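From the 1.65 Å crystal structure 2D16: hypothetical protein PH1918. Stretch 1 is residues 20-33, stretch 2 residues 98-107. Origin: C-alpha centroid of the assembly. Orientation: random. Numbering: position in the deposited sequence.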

ATOM      1  N   GLY A  20      -8.958  -4.065  50.785  1.00 18.10           N
ATOM      2  CA  GLY A  20      -9.245  -5.465  50.539  1.00 18.08           C
ATOM      3  C   GLY A  20      -8.680  -6.404  51.582  1.00 18.68           C
ATOM      4  O   GLY A  20      -7.984  -5.982  52.508  1.00 19.42           O
ATOM      5  N   GLN A  21      -8.998  -7.684  51.432  1.00 17.90           N
ATOM      6  CA  GLN A  21      -8.524  -8.718  52.346  1.00 18.09           C
ATOM      7  C   GLN A  21      -7.717  -9.704  51.508  1.00 19.50           C
ATOM      8  O   GLN A  21      -8.210 -10.233  50.503  1.00 18.10           O
ATOM      9  CB  GLN A  21      -9.711  -9.429  53.009  1.00 16.65           C
ATOM     10  CG  GLN A  21      -9.310 -10.486  54.053  1.00 18.97           C
ATOM     11  CD  GLN A  21      -8.843  -9.886  55.379  1.00 20.11           C
ATOM     12  OE1 GLN A  21      -9.299  -8.810  55.777  1.00 19.59           O
ATOM     13  NE2 GLN A  21      -7.922 -10.564  56.054  1.00 20.78           N
ATOM     14  N   GLY A  22      -6.470  -9.937  51.913  1.00 19.03           N
ATOM     15  CA  GLY A  22      -5.614 -10.841  51.168  1.00 19.21           C
ATOM     16  C   GLY A  22      -4.933 -11.914  51.995  1.00 19.89           C
ATOM     17  O   GLY A  22      -5.440 -12.337  53.032  1.00 19.95           O
ATOM     18  N   ASN A  23      -3.768 -12.344  51.520  1.00 18.87           N
ATOM     19  CA  ASN A  23      -2.988 -13.384  52.177  1.00 19.33           C
ATOM     20  C   ASN A  23      -1.528 -13.274  51.743  1.00 20.15           C
ATOM     21  O   ASN A  23      -1.230 -12.704  50.692  1.00 19.96           O
ATOM     22  CB  ASN A  23      -3.566 -14.753  51.788  1.00 20.93           C
ATOM     23  CG  ASN A  23      -2.669 -15.912  52.174  1.00 23.86           C
ATOM     24  OD1 ASN A  23      -1.738 -16.260  51.446  1.00 26.35           O
ATOM     25  ND2 ASN A  23      -2.946 -16.519  53.320  1.00 25.18           N
ATOM     26  N   PHE A  24      -0.624 -13.805  52.567  1.00 21.22           N
ATOM     27  CA  PHE A  24       0.806 -13.804  52.258  1.00 21.45           C
ATOM     28  C   PHE A  24       1.326 -12.383  52.035  1.00 20.45           C
ATOM     29  O   PHE A  24       1.937 -12.078  51.010  1.00 21.40           O
ATOM     30  CB  PHE A  24       1.036 -14.676  51.012  1.00 23.35           C
ATOM     31  CG  PHE A  24       2.464 -15.121  50.813  1.00 23.58           C
ATOM     32  CD1 PHE A  24       3.412 -14.985  51.825  1.00 25.43           C
ATOM     33  CD2 PHE A  24       2.850 -15.706  49.610  1.00 22.55           C
ATOM     34  CE1 PHE A  24       4.724 -15.425  51.638  1.00 25.26           C
ATOM     35  CE2 PHE A  24       4.161 -16.150  49.414  1.00 25.07           C
ATOM     36  CZ  PHE A  24       5.099 -16.007  50.433  1.00 23.97           C
ATOM     37  N   SER A  25       1.097 -11.529  53.027  1.00 21.68           N
ATOM     38  CA  SER A  25       1.487 -10.124  52.968  1.00 21.15           C
ATOM     39  C   SER A  25       2.872  -9.775  52.420  1.00 21.47           C
ATOM     40  O   SER A  25       2.989  -8.884  51.581  1.00 20.01           O
ATOM     41  CB  SER A  25       1.324  -9.489  54.349  1.00 21.30           C
ATOM     42  OG  SER A  25      -0.023  -9.573  54.781  1.00 22.76           O
ATOM     43  N   ILE A  26       3.922 -10.450  52.881  1.00 22.46           N
ATOM     44  CA  ILE A  26       5.256 -10.096  52.396  1.00 22.85           C
ATOM     45  C   ILE A  26       5.437 -10.272  50.895  1.00 22.52           C
ATOM     46  O   ILE A  26       6.191  -9.531  50.267  1.00 23.10           O
ATOM     47  CB  ILE A  26       6.383 -10.862  53.140  1.00 23.51           C
ATOM     48  CG1 ILE A  26       6.217 -12.372  52.969  1.00 24.67           C
ATOM     49  CG2 ILE A  26       6.392 -10.457  54.611  1.00 25.28           C
ATOM     50  CD1 ILE A  26       7.339 -13.171  53.609  1.00 25.91           C
ATOM     51  N   PHE A  27       4.744 -11.245  50.316  1.00 22.61           N
ATOM     52  CA  PHE A  27       4.831 -11.481  48.883  1.00 21.35           C
ATOM     53  C   PHE A  27       3.847 -10.585  48.142  1.00 20.40           C
ATOM     54  O   PHE A  27       4.195  -9.893  47.187  1.00 19.93           O
ATOM     55  CB  PHE A  27       4.479 -12.934  48.564  1.00 21.89           C
ATOM     56  CG  PHE A  27       4.253 -13.193  47.098  1.00 23.87           C
ATOM     57  CD1 PHE A  27       5.328 -13.423  46.241  1.00 24.11           C
ATOM     58  CD2 PHE A  27       2.965 -13.184  46.569  1.00 21.92           C
ATOM     59  CE1 PHE A  27       5.126 -13.640  44.877  1.00 25.02           C
ATOM     60  CE2 PHE A  27       2.750 -13.399  45.205  1.00 22.27           C
ATOM     61  CZ  PHE A  27       3.830 -13.628  44.358  1.00 23.05           C
ATOM     62  N   THR A  28       2.606 -10.617  48.606  1.00 20.78           N
ATOM     63  CA  THR A  28       1.523  -9.875  47.985  1.00 19.82           C
ATOM     64  C   THR A  28       1.653  -8.361  47.917  1.00 20.51           C
ATOM     65  O   THR A  28       1.268  -7.765  46.912  1.00 20.87           O
ATOM     66  CB  THR A  28       0.197 -10.258  48.658  1.00 21.03           C
ATOM     67  OG1 THR A  28       0.068 -11.684  48.618  1.00 20.83           O
ATOM     68  CG2 THR A  28      -0.987  -9.625  47.938  1.00 22.04           C
ATOM     69  N   VAL A  29       2.189  -7.731  48.956  1.00 20.99           N
ATOM     70  CA  VAL A  29       2.322  -6.278  48.921  1.00 20.92           C
ATOM     71  C   VAL A  29       3.112  -5.847  47.682  1.00 21.07           C
ATOM     72  O   VAL A  29       2.744  -4.886  47.003  1.00 22.21           O
ATOM     73  CB  VAL A  29       3.000  -5.728  50.209  1.00 21.89           C
ATOM     74  CG1 VAL A  29       4.481  -6.078  50.233  1.00 21.31           C
ATOM     75  CG2 VAL A  29       2.791  -4.218  50.297  1.00 22.42           C
ATOM     76  N   ASP A  30       4.175  -6.583  47.370  1.00 21.85           N
ATOM     77  CA  ASP A  30       5.006  -6.290  46.206  1.00 22.41           C
ATOM     78  C   ASP A  30       4.382  -6.791  44.904  1.00 21.04           C
ATOM     79  O   ASP A  30       4.346  -6.077  43.903  1.00 22.25           O
ATOM     80  CB  ASP A  30       6.387  -6.944  46.351  1.00 23.16           C
ATOM     81  CG  ASP A  30       7.349  -6.135  47.207  1.00 24.45           C
ATOM     82  OD1 ASP A  30       6.933  -5.130  47.825  1.00 23.68           O
ATOM     83  OD2 ASP A  30       8.539  -6.519  47.257  1.00 25.40           O
ATOM     84  N   ASP A  31       3.896  -8.027  44.916  1.00 20.74           N
ATOM     85  CA  ASP A  31       3.322  -8.618  43.715  1.00 20.49           C
ATOM     86  C   ASP A  31       2.060  -7.915  43.224  1.00 20.40           C
ATOM     87  O   ASP A  31       1.854  -7.765  42.017  1.00 21.05           O
ATOM     88  CB  ASP A  31       3.036 -10.101  43.947  1.00 20.75           C
ATOM     89  CG  ASP A  31       2.977 -10.880  42.653  1.00 22.83           C
ATOM     90  OD1 ASP A  31       4.026 -10.984  41.981  1.00 22.85           O
ATOM     91  OD2 ASP A  31       1.891 -11.386  42.301  1.00 22.17           O
ATOM     92  N   LEU A  32       1.212  -7.483  44.151  1.00 20.89           N
ATOM     93  CA  LEU A  32      -0.010  -6.787  43.765  1.00 21.37           C
ATOM     94  C   LEU A  32       0.365  -5.402  43.233  1.00 21.31           C
ATOM     95  O   LEU A  32      -0.288  -4.872  42.330  1.00 20.89           O
ATOM     96  CB  LEU A  32      -0.956  -6.680  44.964  1.00 22.49           C
ATOM     97  CG  LEU A  32      -2.349  -6.083  44.747  1.00 25.07           C
ATOM     98  CD1 LEU A  32      -3.022  -6.712  43.528  1.00 23.80           C
ATOM     99  CD2 LEU A  32      -3.181  -6.306  46.010  1.00 25.55           C
ATOM    100  N   ALA A  33       1.425  -4.817  43.785  1.00 21.21           N
ATOM    101  CA  ALA A  33       1.872  -3.506  43.317  1.00 20.41           C
ATOM    102  C   ALA A  33       2.300  -3.637  41.854  1.00 21.03           C
ATOM    103  O   ALA A  33       1.951  -2.805  41.015  1.00 21.02           O
ATOM    104  CB  ALA A  33       3.049  -3.004  44.169  1.00 19.07           C
ATOM    105  N   THR A  98      -8.042  -6.426  38.010  1.00 17.56           N
ATOM    106  CA  THR A  98      -6.644  -6.809  38.203  1.00 18.92           C
ATOM    107  C   THR A  98      -6.438  -7.270  39.649  1.00 18.79           C
ATOM    108  O   THR A  98      -5.719  -8.239  39.914  1.00 19.89           O
ATOM    109  CB  THR A  98      -5.699  -5.619  37.899  1.00 18.78           C
ATOM    110  OG1 THR A  98      -5.746  -5.328  36.497  1.00 18.68           O
ATOM    111  CG2 THR A  98      -4.259  -5.948  38.297  1.00 19.80           C
ATOM    112  N   ILE A  99      -7.081  -6.581  40.587  1.00 19.49           N
ATOM    113  CA  ILE A  99      -6.965  -6.932  41.997  1.00 18.87           C
ATOM    114  C   ILE A  99      -7.726  -8.220  42.311  1.00 19.65           C
ATOM    115  O   ILE A  99      -7.192  -9.113  42.974  1.00 18.60           O
ATOM    116  CB  ILE A  99      -7.491  -5.798  42.890  1.00 19.44           C
ATOM    117  CG1 ILE A  99      -6.685  -4.523  42.619  1.00 19.59           C
ATOM    118  CG2 ILE A  99      -7.385  -6.197  44.363  1.00 18.80           C
ATOM    119  CD1 ILE A  99      -7.264  -3.277  43.268  1.00 20.24           C
ATOM    120  N   LYS A 100      -8.967  -8.317  41.839  1.00 18.64           N
ATOM    121  CA  LYS A 100      -9.768  -9.516  42.082  1.00 20.65           C
ATOM    122  C   LYS A 100      -9.111 -10.754  41.475  1.00 21.85           C
ATOM    123  O   LYS A 100      -9.265 -11.868  41.989  1.00 24.59           O
ATOM    124  CB  LYS A 100     -11.181  -9.351  41.496  1.00 20.12           C
ATOM    125  CG  LYS A 100     -12.059  -8.375  42.260  1.00 19.00           C
ATOM    126  CD  LYS A 100     -13.456  -8.224  41.644  1.00 20.14           C
ATOM    127  CE  LYS A 100     -13.397  -7.644  40.242  1.00 21.35           C
ATOM    128  NZ  LYS A 100     -14.754  -7.329  39.698  1.00 17.76           N
ATOM    129  N   ASN A 101      -8.372 -10.560  40.388  1.00 22.41           N
ATOM    130  CA  ASN A 101      -7.715 -11.671  39.709  1.00 24.39           C
ATOM    131  C   ASN A 101      -6.398 -12.102  40.348  1.00 21.80           C
ATOM    132  O   ASN A 101      -5.824 -13.118  39.951  1.00 22.96           O
ATOM    133  CB  ASN A 101      -7.472 -11.325  38.235  1.00 29.14           C
ATOM    134  CG  ASN A 101      -8.766 -11.109  37.460  1.00 34.78           C
ATOM    135  OD1 ASN A 101      -9.783 -11.752  37.735  1.00 38.74           O
ATOM    136  ND2 ASN A 101      -8.725 -10.215  36.474  1.00 36.92           N
ATOM    137  N   HIS A 102      -5.914 -11.345  41.327  1.00 19.67           N
ATOM    138  CA  HIS A 102      -4.650 -11.715  41.963  1.00 18.95           C
ATOM    139  C   HIS A 102      -4.857 -12.964  42.821  1.00 17.96           C
ATOM    140  O   HIS A 102      -5.792 -13.034  43.618  1.00 16.82           O
ATOM    141  CB  HIS A 102      -4.105 -10.571  42.810  1.00 18.69           C
ATOM    142  CG  HIS A 102      -2.696 -10.789  43.262  1.00 20.67           C
ATOM    143  ND1 HIS A 102      -2.375 -11.571  44.351  1.00 21.68           N
ATOM    144  CD2 HIS A 102      -1.519 -10.377  42.734  1.00 20.36           C
ATOM    145  CE1 HIS A 102      -1.062 -11.631  44.476  1.00 21.35           C
ATOM    146  NE2 HIS A 102      -0.518 -10.916  43.507  1.00 20.92           N
ATOM    147  N   PRO A 103      -3.968 -13.961  42.673  1.00 18.24           N
ATOM    148  CA  PRO A 103      -4.060 -15.221  43.423  1.00 18.75           C
ATOM    149  C   PRO A 103      -3.985 -15.167  44.947  1.00 18.80           C
ATOM    150  O   PRO A 103      -4.333 -16.141  45.611  1.00 17.47           O
ATOM    151  CB  PRO A 103      -2.942 -16.063  42.810  1.00 18.36           C
ATOM    152  CG  PRO A 103      -1.896 -15.030  42.483  1.00 20.11           C
ATOM    153  CD  PRO A 103      -2.731 -13.915  41.870  1.00 18.09           C
ATOM    154  N   ALA A 104      -3.541 -14.044  45.506  1.00 18.69           N
ATOM    155  CA  ALA A 104      -3.446 -13.924  46.959  1.00 19.33           C
ATOM    156  C   ALA A 104      -4.496 -12.971  47.528  1.00 19.47           C
ATOM    157  O   ALA A 104      -4.458 -12.619  48.709  1.00 18.85           O
ATOM    158  CB  ALA A 104      -2.034 -13.471  47.361  1.00 18.47           C
ATOM    159  N   VAL A 105      -5.438 -12.556  46.689  1.00 19.00           N
ATOM    160  CA  VAL A 105      -6.500 -11.671  47.134  1.00 17.90           C
ATOM    161  C   VAL A 105      -7.758 -12.485  47.391  1.00 16.20           C
ATOM    162  O   VAL A 105      -8.159 -13.296  46.554  1.00 17.76           O
ATOM    163  CB  VAL A 105      -6.803 -10.583  46.081  1.00 18.63           C
ATOM    164  CG1 VAL A 105      -8.110  -9.860  46.422  1.00 20.81           C
ATOM    165  CG2 VAL A 105      -5.649  -9.585  46.036  1.00 18.91           C
ATOM    166  N   ALA A 106      -8.359 -12.282  48.557  1.00 16.07           N
ATOM    167  CA  ALA A 106      -9.582 -12.989  48.911  1.00 16.93           C
ATOM    168  C   ALA A 106     -10.766 -12.166  48.424  1.00 17.98           C
ATOM    169  O   ALA A 106     -11.625 -12.663  47.693  1.00 19.80           O
ATOM    170  CB  ALA A 106      -9.663 -13.179  50.420  1.00 18.20           C
ATOM    171  N   MET A 107     -10.806 -10.902  48.831  1.00 17.58           N
ATOM    172  CA  MET A 107     -11.898 -10.030  48.435  1.00 18.60           C
ATOM    173  C   MET A 107     -11.543  -8.558  48.540  1.00 18.41           C
ATOM    174  O   MET A 107     -10.504  -8.190  49.089  1.00 18.37           O
ATOM    175  CB  MET A 107     -13.136 -10.325  49.293  1.00 19.87           C
ATOM    176  CG  MET A 107     -12.921 -10.179  50.793  1.00 21.97           C
ATOM    177  SD  MET A 107     -12.952  -8.477  51.376  1.00 28.35           S
ATOM    178  CE  MET A 107     -14.732  -8.129  51.284  1.00 23.50           C
TER

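The backbone carries the first layer of this contact. Strand 20-22 runs antiparallel to strand 105-107, and Gln21 and Met107 form a hydrogen-bonded pair: Gln21 N donates to Met107 O at 2.8 Å, nearly straight, and Met107 N returns a bond to Gln21 O at 3.2 Å. Gln21 O also accepts from Ala106 N at 2.8 Å, with a more bent angle. One carbonyl serving two successive amides is the signature of a beta bulge, and here the register slips by one residue between Gln21 and Gly22, so that Gly22 faces Val105 with their CA atoms 4.2 Å apart. Ala106 is the extra residue, its psi of -54° far from the extended values of Val105 and Met107.

Both glycines sit where the partner backbone comes close. Gly20 CA lies 3.3 Å from Met107 O, and a CB built on Gly20 would stand 2.9 Å from that same oxygen, a clash. Gly22 CA is 3.2 Å from Ala104 O, and an ideal CB built on Gly22 would be tight against Ala104 O at 3.1 Å. At Gly20 the opposing carbonyl occupies the place a CB would need; at Gly22 it only crowds it.

The polar side-chain contact centres on His102, which belongs to a type I turn ending at Val105. Its two ring nitrogens have distinct partners. His102 NE2 donates to Asp31 OD2 at 2.7 Å, with the carboxylate oxygen near the ring plane, while His102 ND1 accepts from Ala104 N at 3.0 Å. The imidazole thus braces its own turn with one nitrogen and reaches the helix of the first stretch with the other. Thr28 supports the preceding loop: its OG1 donates to Asn23 O at 2.7 Å, and the same OG1 is only 3.0 Å from Ala104 CB, a close contact that leaves no slack beside the methyl.

Apolar packing fills the space beside these bonds. Leu32, well covered by the second stretch, brings CD1 to 4.2 Å from Ile99 CA and 4.0 Å from His102 CD2, and CD2 to 4.1 Å from Val105 CG2. The leucine therefore links the helix of stretch 1 to the helix, turn and strand of stretch 2. Phe27 CE2 approaches His102 CE1 at 4.3 Å, near the plane of the imidazole, and Thr28 CG2 reaches the same carbon at 4.0 Å. On the sheet face shared by Gln21 and Met107, Gln21 CB rests 3.8 Å from Met107 SD, while the glutamine's amide end leads away to partners elsewhere in the structure.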